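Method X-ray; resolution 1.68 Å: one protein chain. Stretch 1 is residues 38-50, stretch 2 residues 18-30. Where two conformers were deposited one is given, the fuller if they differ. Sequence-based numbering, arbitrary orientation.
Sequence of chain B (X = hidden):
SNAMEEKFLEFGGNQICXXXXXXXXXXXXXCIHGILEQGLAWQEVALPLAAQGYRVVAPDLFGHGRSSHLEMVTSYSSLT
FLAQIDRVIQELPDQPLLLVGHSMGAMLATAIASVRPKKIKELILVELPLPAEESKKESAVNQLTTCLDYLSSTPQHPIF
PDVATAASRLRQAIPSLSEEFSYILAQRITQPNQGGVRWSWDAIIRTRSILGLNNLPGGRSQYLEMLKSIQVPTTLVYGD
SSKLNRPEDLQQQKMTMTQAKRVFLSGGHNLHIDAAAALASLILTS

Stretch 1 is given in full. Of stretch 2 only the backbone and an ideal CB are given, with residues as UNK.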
# COMPACT_ATOMS: atom_id res chain seq x y z
N GLN B 38 6.45 16.06 -12.39
CA GLN B 38 7.24 15.10 -13.18
C GLN B 38 8.69 15.53 -13.07
O GLN B 38 8.98 16.65 -12.65
CB GLN B 38 6.81 15.15 -14.66
CG GLN B 38 6.83 16.55 -15.26
CD GLN B 38 6.47 16.56 -16.73
OE1 GLN B 38 6.95 15.75 -17.52
NE2 GLN B 38 5.58 17.48 -17.11
N GLY B 39 9.60 14.63 -13.41
CA GLY B 39 11.03 14.95 -13.27
C GLY B 39 11.47 16.15 -14.07
O GLY B 39 12.31 16.94 -13.62
N LEU B 40 10.85 16.33 -15.24
CA LEU B 40 11.15 17.47 -16.10
C LEU B 40 10.86 18.82 -15.44
O LEU B 40 11.47 19.80 -15.81
CB LEU B 40 10.41 17.34 -17.44
CG LEU B 40 10.48 18.48 -18.45
CD1 LEU B 40 11.89 18.72 -18.93
CD2 LEU B 40 9.56 18.23 -19.61
N ALA B 41 10.01 18.85 -14.41
CA ALA B 41 9.69 20.11 -13.73
C ALA B 41 10.92 20.73 -13.05
O ALA B 41 10.90 21.90 -12.69
CB ALA B 41 8.53 19.90 -12.68
N TRP B 42 11.97 19.92 -12.87
CA TRP B 42 13.21 20.39 -12.25
C TRP B 42 14.15 21.05 -13.23
O TRP B 42 15.21 21.50 -12.83
CB TRP B 42 13.95 19.21 -11.59
CG TRP B 42 13.31 18.76 -10.30
CD1 TRP B 42 12.54 17.64 -10.12
CD2 TRP B 42 13.34 19.45 -9.04
NE1 TRP B 42 12.12 17.58 -8.80
CE2 TRP B 42 12.60 18.68 -8.13
CE3 TRP B 42 13.95 20.64 -8.60
CZ2 TRP B 42 12.44 19.05 -6.77
CZ3 TRP B 42 13.80 21.01 -7.26
CH2 TRP B 42 13.04 20.23 -6.36
N GLN B 43 13.77 21.13 -14.51
CA GLN B 43 14.74 21.54 -15.54
C GLN B 43 15.40 22.90 -15.29
O GLN B 43 16.61 23.06 -15.51
CB GLN B 43 14.09 21.54 -16.92
CG GLN B 43 15.06 21.98 -18.03
CD GLN B 43 14.74 21.36 -19.35
OE1 GLN B 43 15.15 20.24 -19.63
NE2 GLN B 43 14.02 22.08 -20.19
N GLU B 44 14.62 23.88 -14.86
CA GLU B 44 15.15 25.22 -14.63
C GLU B 44 16.16 25.28 -13.49
O GLU B 44 17.07 26.12 -13.51
CB GLU B 44 14.03 26.24 -14.49
CG GLU B 44 13.35 26.57 -15.85
CD GLU B 44 14.35 27.13 -16.88
OE1 GLU B 44 15.01 28.16 -16.61
OE2 GLU B 44 14.49 26.53 -17.97
N VAL B 45 16.00 24.41 -12.48
CA VAL B 45 17.04 24.20 -11.46
C VAL B 45 18.23 23.38 -11.99
O VAL B 45 19.40 23.66 -11.65
CB VAL B 45 16.43 23.52 -10.20
CG1 VAL B 45 17.51 23.26 -9.14
CG2 VAL B 45 15.27 24.37 -9.63
N ALA B 46 17.94 22.35 -12.78
CA ALA B 46 18.94 21.39 -13.21
C ALA B 46 19.97 22.02 -14.18
O ALA B 46 21.16 21.70 -14.08
CB ALA B 46 18.27 20.20 -13.86
N LEU B 47 19.51 22.88 -15.09
CA LEU B 47 20.43 23.42 -16.11
C LEU B 47 21.66 24.12 -15.48
O LEU B 47 22.79 23.75 -15.81
CB LEU B 47 19.72 24.30 -17.17
CG LEU B 47 18.70 23.49 -18.01
CD1 LEU B 47 17.87 24.38 -18.94
CD2 LEU B 47 19.40 22.41 -18.80
N PRO B 48 21.44 25.07 -14.55
CA PRO B 48 22.62 25.72 -13.96
C PRO B 48 23.48 24.77 -13.12
O PRO B 48 24.70 24.96 -13.06
CB PRO B 48 22.03 26.83 -13.07
CG PRO B 48 20.58 26.55 -13.00
CD PRO B 48 20.21 25.78 -14.20
N LEU B 49 22.87 23.77 -12.47
CA LEU B 49 23.67 22.76 -11.73
C LEU B 49 24.52 21.91 -12.66
O LEU B 49 25.69 21.62 -12.36
CB LEU B 49 22.78 21.82 -10.90
CG LEU B 49 21.98 22.44 -9.76
CD1 LEU B 49 20.95 21.42 -9.24
CD2 LEU B 49 22.92 22.89 -8.65
N ALA B 50 23.93 21.48 -13.78
CA ALA B 50 24.67 20.65 -14.73
C ALA B 50 25.80 21.47 -15.33
O ALA B 50 26.88 20.96 -15.56
CB ALA B 50 23.74 20.10 -15.82
N UNK B 18 14.02 7.84 -15.36
CA UNK B 18 14.95 8.77 -14.72
C UNK B 18 15.28 9.91 -15.67
O UNK B 18 15.86 9.66 -16.72
CB UNK B 18 16.23 8.05 -14.29
N UNK B 19 14.89 11.14 -15.34
CA UNK B 19 15.26 12.28 -16.16
C UNK B 19 16.61 12.74 -15.66
O UNK B 19 16.83 12.79 -14.44
CB UNK B 19 14.22 13.40 -16.10
N UNK B 20 17.53 13.04 -16.56
CA UNK B 20 18.85 13.48 -16.11
C UNK B 20 19.44 14.57 -16.99
O UNK B 20 19.13 14.67 -18.18
CB UNK B 20 19.81 12.29 -16.06
N UNK B 21 20.27 15.40 -16.36
CA UNK B 21 21.00 16.46 -17.04
C UNK B 21 22.44 16.36 -16.57
O UNK B 21 22.70 16.05 -15.41
CB UNK B 21 20.41 17.84 -16.76
N UNK B 22 23.37 16.62 -17.48
CA UNK B 22 24.79 16.68 -17.10
C UNK B 22 25.51 15.37 -17.33
O UNK B 22 24.90 14.41 -17.77
CB UNK B 22 24.93 17.08 -15.63
N UNK B 23 26.82 15.35 -17.05
CA UNK B 23 27.67 14.19 -17.37
C UNK B 23 27.49 13.07 -16.36
O UNK B 23 27.51 13.32 -15.16
CB UNK B 23 29.14 14.60 -17.42
N UNK B 24 27.34 11.81 -16.84
CA UNK B 24 27.12 10.65 -15.97
C UNK B 24 28.19 10.43 -14.89
O UNK B 24 27.91 9.77 -13.90
CB UNK B 24 27.03 9.39 -16.84
N UNK B 25 29.40 10.97 -15.06
CA UNK B 25 30.47 10.75 -14.09
C UNK B 25 30.57 11.81 -12.99
O UNK B 25 31.43 11.72 -12.11
CB UNK B 25 31.81 10.68 -14.83
N UNK B 26 29.70 12.82 -13.05
CA UNK B 26 29.76 13.93 -12.11
C UNK B 26 28.93 13.67 -10.84
O UNK B 26 28.02 12.83 -10.88
CB UNK B 26 29.28 15.21 -12.80
N UNK B 27 29.22 14.39 -9.73
CA UNK B 27 28.50 14.16 -8.47
C UNK B 27 27.01 14.38 -8.64
O UNK B 27 26.60 15.28 -9.37
CB UNK B 27 29.04 15.08 -7.37
N UNK B 28 26.22 13.57 -7.95
CA UNK B 28 24.77 13.52 -8.19
C UNK B 28 23.99 14.50 -7.32
O UNK B 28 24.21 14.61 -6.12
CB UNK B 28 24.25 12.10 -7.94
N UNK B 29 23.03 15.18 -7.95
CA UNK B 29 21.95 15.86 -7.24
C UNK B 29 20.68 15.10 -7.57
O UNK B 29 20.26 15.06 -8.72
CB UNK B 29 21.84 17.34 -7.63
N UNK B 30 20.09 14.48 -6.56
CA UNK B 30 18.87 13.70 -6.74
C UNK B 30 17.67 14.58 -6.32
O UNK B 30 17.60 15.01 -5.17
CB UNK B 30 18.92 12.40 -5.93

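Position 18 lies in a strand, with CA-to-CB pointing away from stretch 1. That stretch sets no demand, and many strand-compatible side chains would do; the residue is Leu18.

At position 19 the CB turns toward the 3-10 segment at Gly39 and Leu40. The space is shallow and suits a small side chain such as Ala, Ser, Cys or Val. Cys19 fills it in the m rotamer, its SG 4.0 Å from Gly39 CA and 3.9 Å from Leu40 N. A CB on Gly39 would lie 2.9 Å from Cys19 SG, so this close approach relies on the glycine.

Position 20 points away again, in strand alternation, and stretch 1 leaves the choice open; Ser20 is found.

Position 21 faces the helix. Its ideal CB lies 4.1 Å from Ala50 CB and 4.3 Å from Ala46 CB, and a groove runs back toward Gly39 and Leu40, with Leu47 alongside and the amide of Gln43 within reach. A large, flat side chain would suit, Phe or Tyr among them, and one with a polar edge could also use the amide. Trp21 does so. With chi1 at m, its indole spans the groove: Ala46 CB sits over one face, 3.7 Å from the centroid of the six-membered ring in a CH-pi contact, while Gly39 O approaches the edge, 3.4 Å from Trp21 CH2. Trp21 NE1 donates a nearly straight hydrogen bond to Gln43 OE1 (2.9 Å, 164°), and Leu47 CD2 packs 3.8 Å from Trp21 CD1.

At position 22, phi/psi of 96/178 would jam a CB against the preceding carbonyl O, and the ideal CB is also only 3.3 Å from Ala50 CB. Glycine is clearly favoured, and Gly22 brings its CA to 3.8 Å from Ala50 CB.

Positions 23 to 26 form a type I turn, closed by a backbone hydrogen bond from N of 26 to O of 23 (3.1 Å). Stretch 1 leaves 23 and 25 open to many side chains, and phi of -56 at 24 admits proline; the residues are Ser23, Pro24 and Glu25. Position 26 points toward stretch 1 across open space, where a polar side chain could use water. His26 ND1 lies 2.7 Å from a water that also bonds Ser23 N and, weakly, Ala50 O.

Position 27 is out of reach, and its phi of -59 admits proline: Pro27. Strand positions 28 and 30, equally remote, would take many strand-compatible side chains and hold Val28 and Leu30. Between them, position 29 points toward Leu49, favouring an apolar side chain such as Val, Ile or Leu. Val29 places CG1 4.1 Å from Leu49 CD1.

Stretch 2 18-30: LCSWGSPEHPVVL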
# COMPACT_ATOMS: atom_id res chain seq x y z
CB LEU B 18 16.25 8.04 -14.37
CG LEU B 18 16.18 6.88 -13.37
CD1 LEU B 18 17.61 6.34 -13.10
CD2 LEU B 18 15.54 7.32 -12.08
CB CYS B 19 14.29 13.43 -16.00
SG CYS B 19 12.59 13.04 -16.46
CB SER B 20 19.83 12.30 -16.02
OG SER B 20 20.20 11.84 -17.30
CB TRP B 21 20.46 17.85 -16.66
CG TRP B 21 19.03 18.10 -17.00
CD1 TRP B 21 18.55 18.77 -18.08
CD2 TRP B 21 17.88 17.69 -16.24
NE1 TRP B 21 17.17 18.81 -18.04
CE2 TRP B 21 16.74 18.17 -16.91
CE3 TRP B 21 17.72 17.00 -15.03
CZ2 TRP B 21 15.43 17.94 -16.43
CZ3 TRP B 21 16.42 16.76 -14.56
CH2 TRP B 21 15.30 17.25 -15.25
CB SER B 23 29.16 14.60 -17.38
OG SER B 23 29.39 15.76 -18.16
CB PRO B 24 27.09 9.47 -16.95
CG PRO B 24 27.71 9.99 -18.21
CD PRO B 24 27.30 11.43 -18.26
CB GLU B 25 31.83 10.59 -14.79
CG GLU B 25 32.42 11.89 -15.35
CD GLU B 25 31.94 12.21 -16.76
OE1 GLU B 25 30.78 11.89 -17.11
OE2 GLU B 25 32.73 12.80 -17.54
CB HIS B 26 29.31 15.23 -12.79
CG HIS B 26 30.29 15.78 -13.78
ND1 HIS B 26 30.01 16.86 -14.59
CD2 HIS B 26 31.55 15.38 -14.11
CE1 HIS B 26 31.05 17.12 -15.36
NE2 HIS B 26 32.00 16.23 -15.09
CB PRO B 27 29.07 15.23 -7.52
CG PRO B 27 30.37 15.62 -8.10
CD PRO B 27 30.35 15.32 -9.57
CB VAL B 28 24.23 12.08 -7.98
CG1 VAL B 28 22.66 12.08 -8.00
CG2 VAL B 28 24.81 11.13 -9.05
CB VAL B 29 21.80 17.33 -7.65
CG1 VAL B 29 20.68 18.05 -6.85
CG2 VAL B 29 23.13 18.10 -7.42
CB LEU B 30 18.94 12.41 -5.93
CG LEU B 30 17.68 11.52 -5.89
CD1 LEU B 30 17.31 11.07 -7.30
CD2 LEU B 30 17.98 10.31 -5.03
O HOH W 1 27.62 17.73 -15.54
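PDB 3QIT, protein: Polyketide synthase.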